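Local atomic coordinates of conserved domain protein (Streptococcus pneumoniae, PDB entry 2I7R), a protein that is of unknown function but belongs to the glyoxalase/bleomycin resistance protein/dioxygenase superfamily and forms a dimer of two-module subunits. Residues A[11-16]-A[106-111]; A[21-26]-A[46-51]; A[79-84]-A[100-105]. All blocks are in the same frame, centred on the assembly; numbering follows the deposited sequence.

Interaction 1 of 3, residues A[11-16]-A[106-111]; sequences IIVSNV and GPAGLV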
loop_
_atom_site.group_PDB
_atom_site.type_symbol
_atom_site.label_atom_id
_atom_site.label_comp_id
_atom_site.label_asym_id
_atom_site.label_seq_id
_atom_site.Cartn_x
_atom_site.Cartn_y
_atom_site.Cartn_z
ATOM N N ILE A 11 5.176 5.023 -2.373
ATOM C CA ILE A 11 6.318 4.161 -2.674
ATOM C C ILE A 11 7.535 5.070 -2.861
ATOM O O ILE A 11 7.515 5.991 -3.700
ATOM C CB ILE A 11 6.130 3.322 -3.995
ATOM C CG1 ILE A 11 4.721 2.698 -4.100
ATOM C CG2 ILE A 11 7.298 2.294 -4.146
ATOM C CD1 ILE A 11 4.322 1.824 -2.889
ATOM N N ILE A 12 8.584 4.801 -2.091
ATOM C CA ILE A 12 9.814 5.595 -2.173
ATOM C C ILE A 12 10.743 4.928 -3.205
ATOM O O ILE A 12 11.094 3.724 -3.074
ATOM C CB ILE A 12 10.522 5.672 -0.821
ATOM C CG1 ILE A 12 9.579 6.104 0.293
ATOM C CG2 ILE A 12 11.762 6.550 -0.896
ATOM C CD1 ILE A 12 8.628 7.226 -0.104
ATOM N N VAL A 13 11.110 5.705 -4.225
ATOM C CA VAL A 13 11.913 5.233 -5.365
ATOM C C VAL A 13 12.913 6.328 -5.798
ATOM O O VAL A 13 12.642 7.511 -5.614
ATOM C CB VAL A 13 11.016 4.774 -6.565
ATOM C CG1 VAL A 13 10.073 3.631 -6.142
ATOM C CG2 VAL A 13 10.209 5.954 -7.188
ATOM N N SER A 14 14.051 5.951 -6.378
ATOM C CA SER A 14 15.045 6.957 -6.797
ATOM C C SER A 14 14.741 7.619 -8.139
ATOM O O SER A 14 15.195 8.738 -8.401
ATOM C CB SER A 14 16.448 6.358 -6.835
ATOM O OG SER A 14 16.476 5.345 -7.813
ATOM N N ASN A 15 13.961 6.956 -8.984
ATOM C CA ASN A 15 13.737 7.482 -10.326
ATOM C C ASN A 15 12.255 7.589 -10.643
ATOM O O ASN A 15 11.694 6.807 -11.419
ATOM C CB ASN A 15 14.466 6.627 -11.361
ATOM C CG ASN A 15 14.486 7.271 -12.730
ATOM O OD1 ASN A 15 13.808 8.282 -12.983
ATOM N ND2 ASN A 15 15.247 6.677 -13.641
ATOM N N VAL A 16 11.627 8.564 -10.015
ATOM C CA VAL A 16 10.210 8.794 -10.148
ATOM C C VAL A 16 9.729 8.912 -11.614
ATOM O O VAL A 16 8.729 8.257 -11.958
ATOM C CB VAL A 16 9.779 9.999 -9.304
ATOM C CG1 VAL A 16 8.328 10.376 -9.588
ATOM C CG2 VAL A 16 9.989 9.688 -7.854
ATOM N N GLY A 106 5.283 -5.105 -11.539
ATOM C CA GLY A 106 5.320 -3.645 -11.777
ATOM C C GLY A 106 6.757 -3.155 -11.696
ATOM O O GLY A 106 7.668 -3.968 -11.421
ATOM N N PRO A 107 6.996 -1.833 -11.941
ATOM C CA PRO A 107 8.392 -1.329 -11.868
ATOM C C PRO A 107 8.901 -1.283 -10.443
ATOM O O PRO A 107 8.085 -1.273 -9.514
ATOM C CB PRO A 107 8.275 0.088 -12.434
ATOM C CG PRO A 107 6.879 0.517 -12.062
ATOM C CD PRO A 107 6.047 -0.752 -12.280
ATOM N N ALA A 108 10.230 -1.268 -10.251
ATOM C CA ALA A 108 10.821 -1.018 -8.919
ATOM C C ALA A 108 10.482 -2.047 -7.862
ATOM O O ALA A 108 10.398 -1.717 -6.663
ATOM C CB ALA A 108 10.471 0.390 -8.403
ATOM N N GLY A 109 10.310 -3.304 -8.279
ATOM C CA GLY A 109 9.982 -4.360 -7.321
ATOM C C GLY A 109 8.480 -4.476 -7.038
ATOM O O GLY A 109 8.072 -5.424 -6.358
ATOM N N LEU A 110 7.648 -3.544 -7.540
ATOM C CA LEU A 110 6.196 -3.586 -7.205
ATOM C C LEU A 110 5.557 -4.734 -7.942
ATOM O O LEU A 110 5.983 -5.036 -9.052
ATOM C CB LEU A 110 5.443 -2.321 -7.593
ATOM C CG LEU A 110 5.963 -1.052 -6.914
ATOM C CD1 LEU A 110 5.557 0.157 -7.680
ATOM C CD2 LEU A 110 5.513 -1.041 -5.497
ATOM N N VAL A 111 4.548 -5.332 -7.315
ATOM C CA VAL A 111 3.718 -6.394 -7.884
ATOM C C VAL A 111 2.252 -5.933 -7.797
ATOM O O VAL A 111 1.783 -5.432 -6.765
ATOM C CB VAL A 111 3.887 -7.757 -7.108
ATOM C CG1 VAL A 111 2.883 -8.829 -7.621
ATOM C CG2 VAL A 111 5.394 -8.285 -7.115
#

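Interaction 2 of 3, residues A[21-26]-A[46-51]; sequences ADLEHI and HCLMLS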
loop_
_atom_site.group_PDB
_atom_site.type_symbol
_atom_site.label_atom_id
_atom_site.label_comp_id
_atom_site.label_asym_id
_atom_site.label_seq_id
_atom_site.Cartn_x
_atom_site.Cartn_y
_atom_site.Cartn_z
ATOM N N ALA A 21 6.286 6.683 -15.502
ATOM C CA ALA A 21 6.002 6.339 -16.897
ATOM C C ALA A 21 5.591 4.856 -17.046
ATOM O O ALA A 21 4.617 4.521 -17.721
ATOM C CB ALA A 21 7.201 6.651 -17.757
ATOM N N ASP A 22 6.323 3.973 -16.372
ATOM C CA ASP A 22 6.024 2.534 -16.397
ATOM C C ASP A 22 4.653 2.201 -15.781
ATOM O O ASP A 22 3.903 1.397 -16.317
ATOM C CB ASP A 22 7.107 1.753 -15.653
ATOM C CG ASP A 22 8.443 1.747 -16.378
ATOM O OD1 ASP A 22 8.492 2.180 -17.544
ATOM O OD2 ASP A 22 9.442 1.310 -15.769
ATOM N N LEU A 23 4.376 2.798 -14.631
ATOM C CA LEU A 23 3.098 2.645 -13.932
ATOM C C LEU A 23 1.905 3.147 -14.762
ATOM O O LEU A 23 0.873 2.506 -14.784
ATOM C CB LEU A 23 3.169 3.344 -12.568
ATOM C CG LEU A 23 2.621 2.633 -11.325
ATOM C CD1 LEU A 23 2.774 1.093 -11.332
ATOM C CD2 LEU A 23 3.176 3.263 -10.010
ATOM N N GLU A 24 2.071 4.254 -15.500
ATOM C CA GLU A 24 1.030 4.715 -16.447
ATOM C C GLU A 24 0.662 3.700 -17.544
ATOM O O GLU A 24 -0.511 3.540 -17.851
ATOM C CB GLU A 24 1.416 6.056 -17.081
ATOM C CG GLU A 24 1.762 7.116 -16.053
ATOM C CD GLU A 24 2.091 8.477 -16.652
ATOM O OE1 GLU A 24 2.865 8.560 -17.634
ATOM O OE2 GLU A 24 1.572 9.474 -16.104
ATOM N N HIS A 25 1.657 3.027 -18.140
ATOM C CA HIS A 25 1.363 1.991 -19.134
ATOM C C HIS A 25 0.657 0.813 -18.473
ATOM O O HIS A 25 -0.339 0.307 -18.990
ATOM C CB HIS A 25 2.620 1.515 -19.862
ATOM C CG HIS A 25 3.247 2.559 -20.720
ATOM N ND1 HIS A 25 4.457 3.140 -20.417
ATOM C CD2 HIS A 25 2.827 3.138 -21.868
ATOM C CE1 HIS A 25 4.760 4.031 -21.346
ATOM N NE2 HIS A 25 3.789 4.043 -22.241
ATOM N N ILE A 26 1.150 0.396 -17.310
ATOM C CA ILE A 26 0.519 -0.730 -16.629
ATOM C C ILE A 26 -0.927 -0.436 -16.211
ATOM O O ILE A 26 -1.799 -1.286 -16.356
ATOM C CB ILE A 26 1.331 -1.162 -15.429
ATOM C CG1 ILE A 26 2.626 -1.827 -15.909
ATOM C CG2 ILE A 26 0.482 -2.094 -14.516
ATOM C CD1 ILE A 26 3.702 -1.837 -14.891
ATOM N N HIS A 46 -8.616 5.469 -3.977
ATOM C CA HIS A 46 -7.317 5.364 -3.283
ATOM C C HIS A 46 -6.279 6.099 -4.122
ATOM O O HIS A 46 -6.358 6.096 -5.342
ATOM C CB HIS A 46 -6.983 3.874 -3.142
ATOM C CG HIS A 46 -6.044 3.518 -2.020
ATOM N ND1 HIS A 46 -4.762 4.028 -1.914
ATOM C CD2 HIS A 46 -6.178 2.633 -0.999
ATOM C CE1 HIS A 46 -4.165 3.502 -0.863
ATOM N NE2 HIS A 46 -4.997 2.646 -0.295
ATOM N N CYS A 47 -5.348 6.786 -3.479
ATOM C CA CYS A 47 -4.231 7.419 -4.191
ATOM C C CYS A 47 -2.956 6.638 -3.994
ATOM O O CYS A 47 -2.751 6.039 -2.957
ATOM C CB CYS A 47 -3.983 8.835 -3.706
ATOM S SG CYS A 47 -5.167 9.970 -4.314
ATOM N N LEU A 48 -2.105 6.662 -4.998
ATOM C CA LEU A 48 -0.807 6.029 -4.920
ATOM C C LEU A 48 0.226 7.084 -5.327
ATOM O O LEU A 48 0.211 7.548 -6.458
ATOM C CB LEU A 48 -0.787 4.779 -5.838
ATOM C CG LEU A 48 0.487 3.934 -6.077
ATOM C CD1 LEU A 48 0.916 3.157 -4.849
ATOM C CD2 LEU A 48 0.244 2.942 -7.203
HETATM N N MSE A 49 1.113 7.462 -4.410
HETATM C CA MSE A 49 2.205 8.378 -4.734
HETATM C C MSE A 49 3.552 7.652 -4.975
HETATM O O MSE A 49 3.853 6.616 -4.359
HETATM C CB MSE A 49 2.412 9.401 -3.600
HETATM C CG MSE A 49 1.413 10.565 -3.557
HETATM SE SE MSE A 49 -0.472 10.148 -3.816
HETATM C CE MSE A 49 -1.186 11.907 -3.066
ATOM N N LEU A 50 4.366 8.232 -5.840
ATOM C CA LEU A 50 5.777 7.875 -5.926
ATOM C C LEU A 50 6.546 9.065 -5.380
ATOM O O LEU A 50 6.239 10.214 -5.711
ATOM C CB LEU A 50 6.184 7.608 -7.370
ATOM C CG LEU A 50 5.269 6.671 -8.159
ATOM C CD1 LEU A 50 5.747 6.615 -9.597
ATOM C CD2 LEU A 50 5.259 5.266 -7.515
ATOM N N SER A 51 7.521 8.814 -4.529
ATOM C CA SER A 51 8.279 9.919 -3.970
ATOM C C SER A 51 9.758 9.583 -3.908
ATOM O O SER A 51 10.116 8.495 -3.505
ATOM C CB SER A 51 7.725 10.305 -2.601
ATOM O OG SER A 51 8.614 11.198 -1.953
#

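Interaction 3 of 3, residues A[79-84]-A[100-105]; sequences KRLNEL and ESLLVQ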
loop_
_atom_site.group_PDB
_atom_site.type_symbol
_atom_site.label_atom_id
_atom_site.label_comp_id
_atom_site.label_asym_id
_atom_site.label_seq_id
_atom_site.Cartn_x
_atom_site.Cartn_y
_atom_site.Cartn_z
ATOM N N LYS A 79 -5.082 -9.043 -21.773
ATOM C CA LYS A 79 -4.787 -8.855 -23.184
ATOM C C LYS A 79 -3.984 -7.564 -23.398
ATOM O O LYS A 79 -2.991 -7.556 -24.126
ATOM C CB LYS A 79 -6.086 -8.805 -24.011
ATOM C CG LYS A 79 -5.850 -8.760 -25.540
ATOM C CD LYS A 79 -7.002 -8.079 -26.284
ATOM C CE LYS A 79 -8.147 -9.060 -26.529
ATOM N NZ LYS A 79 -8.769 -8.774 -27.879
ATOM N N ARG A 80 -4.432 -6.494 -22.755
ATOM C CA ARG A 80 -3.795 -5.197 -22.852
ATOM C C ARG A 80 -2.333 -5.309 -22.430
ATOM O O ARG A 80 -1.411 -4.876 -23.169
ATOM C CB ARG A 80 -4.555 -4.168 -21.993
ATOM C CG ARG A 80 -4.017 -2.755 -22.045
ATOM C CD ARG A 80 -4.824 -1.807 -21.170
ATOM N NE ARG A 80 -4.895 -2.206 -19.761
ATOM C CZ ARG A 80 -3.908 -2.077 -18.864
ATOM N NH1 ARG A 80 -2.714 -1.571 -19.216
ATOM N NH2 ARG A 80 -4.108 -2.492 -17.598
ATOM N N LEU A 81 -2.121 -5.920 -21.273
ATOM C CA LEU A 81 -0.790 -6.051 -20.703
ATOM C C LEU A 81 0.135 -6.953 -21.512
ATOM O O LEU A 81 1.335 -6.680 -21.589
ATOM C CB LEU A 81 -0.844 -6.477 -19.227
ATOM C CG LEU A 81 -1.561 -5.495 -18.298
ATOM C CD1 LEU A 81 -2.021 -6.168 -16.951
ATOM C CD2 LEU A 81 -0.742 -4.188 -18.080
ATOM N N ASN A 82 -0.408 -8.026 -22.089
ATOM C CA ASN A 82 0.367 -8.965 -22.924
ATOM C C ASN A 82 0.855 -8.264 -24.175
ATOM O O ASN A 82 2.003 -8.447 -24.575
ATOM C CB ASN A 82 -0.460 -10.189 -23.356
ATOM C CG ASN A 82 -0.401 -11.328 -22.365
ATOM O OD1 ASN A 82 0.273 -11.259 -21.323
ATOM N ND2 ASN A 82 -1.115 -12.401 -22.681
ATOM N N GLU A 83 -0.032 -7.487 -24.800
ATOM C CA GLU A 83 0.340 -6.700 -25.982
ATOM C C GLU A 83 1.430 -5.700 -25.635
ATOM O O GLU A 83 2.245 -5.409 -26.479
ATOM C CB GLU A 83 -0.831 -5.913 -26.565
ATOM C CG GLU A 83 -2.025 -6.699 -27.030
ATOM C CD GLU A 83 -3.174 -5.761 -27.446
ATOM O OE1 GLU A 83 -2.889 -4.799 -28.211
ATOM O OE2 GLU A 83 -4.346 -5.969 -27.014
ATOM N N LEU A 84 1.446 -5.183 -24.404
ATOM C CA LEU A 84 2.481 -4.242 -23.956
ATOM C C LEU A 84 3.829 -4.888 -23.649
ATOM O O LEU A 84 4.831 -4.197 -23.593
ATOM C CB LEU A 84 2.028 -3.465 -22.708
ATOM C CG LEU A 84 1.096 -2.280 -22.927
ATOM C CD1 LEU A 84 0.636 -1.760 -21.569
ATOM C CD2 LEU A 84 1.802 -1.172 -23.755
ATOM N N GLU A 100 -11.344 -13.910 -9.509
ATOM C CA GLU A 100 -10.426 -14.045 -10.626
ATOM C C GLU A 100 -9.305 -13.006 -10.437
ATOM O O GLU A 100 -9.577 -11.858 -10.096
ATOM C CB GLU A 100 -11.150 -13.822 -11.949
ATOM C CG GLU A 100 -10.315 -14.194 -13.172
ATOM C CD GLU A 100 -10.861 -13.591 -14.459
ATOM O OE1 GLU A 100 -11.936 -12.925 -14.468
ATOM O OE2 GLU A 100 -10.201 -13.813 -15.484
ATOM N N SER A 101 -8.063 -13.421 -10.638
ATOM C CA SER A 101 -6.950 -12.492 -10.515
ATOM C C SER A 101 -5.870 -12.677 -11.570
ATOM O O SER A 101 -5.801 -13.679 -12.238
ATOM C CB SER A 101 -6.340 -12.554 -9.111
ATOM O OG SER A 101 -5.620 -13.750 -8.951
ATOM N N LEU A 102 -5.041 -11.656 -11.676
ATOM C CA LEU A 102 -3.967 -11.541 -12.650
ATOM C C LEU A 102 -2.867 -10.773 -11.915
ATOM O O LEU A 102 -3.065 -9.622 -11.506
ATOM C CB LEU A 102 -4.437 -10.727 -13.860
ATOM C CG LEU A 102 -3.410 -10.234 -14.880
ATOM C CD1 LEU A 102 -2.733 -11.440 -15.563
ATOM C CD2 LEU A 102 -4.077 -9.290 -15.903
ATOM N N LEU A 103 -1.728 -11.425 -11.758
ATOM C CA LEU A 103 -0.581 -10.856 -11.069
ATOM C C LEU A 103 0.484 -10.413 -12.046
ATOM O O LEU A 103 0.921 -11.208 -12.881
ATOM C CB LEU A 103 -0.007 -11.889 -10.110
ATOM C CG LEU A 103 -0.774 -11.550 -8.841
ATOM C CD1 LEU A 103 -1.627 -12.701 -8.376
ATOM C CD2 LEU A 103 0.147 -10.946 -7.753
ATOM N N VAL A 104 0.883 -9.144 -11.954
ATOM C CA VAL A 104 1.850 -8.597 -12.917
ATOM C C VAL A 104 3.043 -7.945 -12.220
ATOM O O VAL A 104 2.910 -7.435 -11.119
ATOM C CB VAL A 104 1.184 -7.628 -13.958
ATOM C CG1 VAL A 104 -0.186 -8.148 -14.341
ATOM C CG2 VAL A 104 1.049 -6.246 -13.421
ATOM N N GLN A 105 4.210 -8.003 -12.855
ATOM C CA GLN A 105 5.397 -7.408 -12.286
ATOM C C GLN A 105 5.305 -5.935 -12.577
ATOM O O GLN A 105 5.215 -5.551 -13.747
ATOM C CB GLN A 105 6.671 -7.988 -12.918
ATOM C CG GLN A 105 7.979 -7.500 -12.266
ATOM C CD GLN A 105 8.014 -7.802 -10.762
ATOM O OE1 GLN A 105 8.058 -8.965 -10.326
ATOM N NE2 GLN A 105 7.971 -6.750 -9.966
#

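Interaction 1 of 3, residues A[11-16]-A[106-111]
With CG1 of Ile11 anti to the carbonyl carbon (chi1 -44°) and CG2 anti to the backbone N, the two branches spread around CD2 of Leu110, whose own CG is likewise anti to its carbonyl carbon (chi1 -60°). CG2 of Ile11 lies 4.0 Å from CD2 of Leu110, and Ile11 CD1 is nearly as close at 4.1 Å. The two side chains cross obliquely, and a beta-branched residue suits the strand and here brings CG1, CG2 and CD1 round one methyl. Two residues on, CG1 of Val13 reaches CB of Ala108 at 4.0 Å, a meeting of two methyls in which a short side chain fits the turn. Pro107 to Leu110 form a type I' beta turn in the hairpin between strands 100-105 and 111-116, closed by Leu110 N donating to Pro107 O (3.0 Å), and Gly106 N bonds to Leu110 O. Ala108 and Gly109 both have positive phi, and Gly109, at phi 86°, suits this turn because it carries no CB to meet the carbonyl O of Ala108. Leu110 also packs on Ile65 and Ile67 of strand 65-70, while Ile11 continues its sheet by antiparallel pairing with a strand of the second subunit. The end of strand 5-12 is thus packed against this turn, an apolar junction between the two beta-alpha-beta-beta-beta modules that make up the paired fold of the glyoxalase superfamily.

Interaction 2 of 3, residues A[21-26]-A[46-51]
This is a buried helix-on-sheet contact: Leu23 of helix 16-27 packs on Leu48 and Leu50 of strand 46-51 in the first four-stranded sheet. Leu48 and Leu50 both start out toward the helix, while Met49 between them, a selenomethionine in this crystal, points away. On the helix side, CD2 of Leu23 makes both of the contacts with the strand, standing 3.8 Å from CD2 of Leu50 and 4.1 Å from CD2 of Leu48. The side chain of Leu23 crosses that of Leu48 at about a right angle but meets Leu50 at a slant. The strand leucines converge on this methyl by different torsions: CG of Leu48 is anti to the backbone N (chi1 175°), whereas CG of Leu50 is anti to the carbonyl carbon (chi1 -49°). Phe41 of strand 38-43 and Pro107 also touch Leu23, and Leu50 is further packed by Val16, Val19 and Cys20 of the same helix. At His46, ND1 donates to Cys47 O at 3.0 Å, and the ring meets His46 of the second subunit edge-to-face. Branched aliphatic side chains suit the apolar layer between helix and sheet, and with methyl groups alone meeting here, the contact rests on dispersion and the exclusion of water.

Interaction 3 of 3, residues A[79-84]-A[100-105]
CD1 of Leu81, on helix 74-84, touches two residues of strand 100-105: CG1 of Val104 at 3.8 Å and CD2 of Leu102 at 3.9 Å. CG of Leu81 stands anti to the carbonyl carbon (chi1 -61°), and from there CD1 reaches both strand residues. The side chain of Leu81 crosses Val104 at about a right angle and Leu102 at a shallower inclination. Val104 presents CG1, the branch anti to its own carbonyl carbon (chi1 -38°); Leu102 lies two residues back, on the same side of the strand. Leucine has the length to span from helix to strand, while valine suits a site where the backbones come nearer, the CA atoms of Leu81 and Val104 being 8.6 Å apart. Around this group, Phe114 of strand 111-116 also packs against Leu81, and Val74 and Tyr78 of the helix, with Val88, pack on Leu102. Farther out, polar groups tie down the same elements. Arg80 NH2 is bonded to Asn77 OD1 and to the carbonyl O of Ile26 in the first helix, and Glu100 forms a salt bridge with Arg116 on the neighbouring strand. Apolar branch tips thus form the buried centre of the contact, and the directional, charged bonds that hold helix and strand lie around it.

Overall arrangement
Interactions 2 and 3 are related but not equivalent: both set a helix on a mixed sheet of strand order 1-4-3-2, helix 16-27 on the fourth strand, 46-51, of the first sheet and helix 74-84 on the third, 100-105, of the second. They follow one another in sequence, centres about 16 Å apart, nested within the long loop closed by interaction 1. Its centre is about 9 Å from that of interaction 2, whose strand neighbours 5-12, and about 18 Å from that of interaction 3. The Arg80 NH2 to Ile26 O bond and Pro107, packed on helix 16-27, connect the halves further. Ile11 of interaction 1 takes part in the dimer interface, and interaction 2 also touches the second subunit.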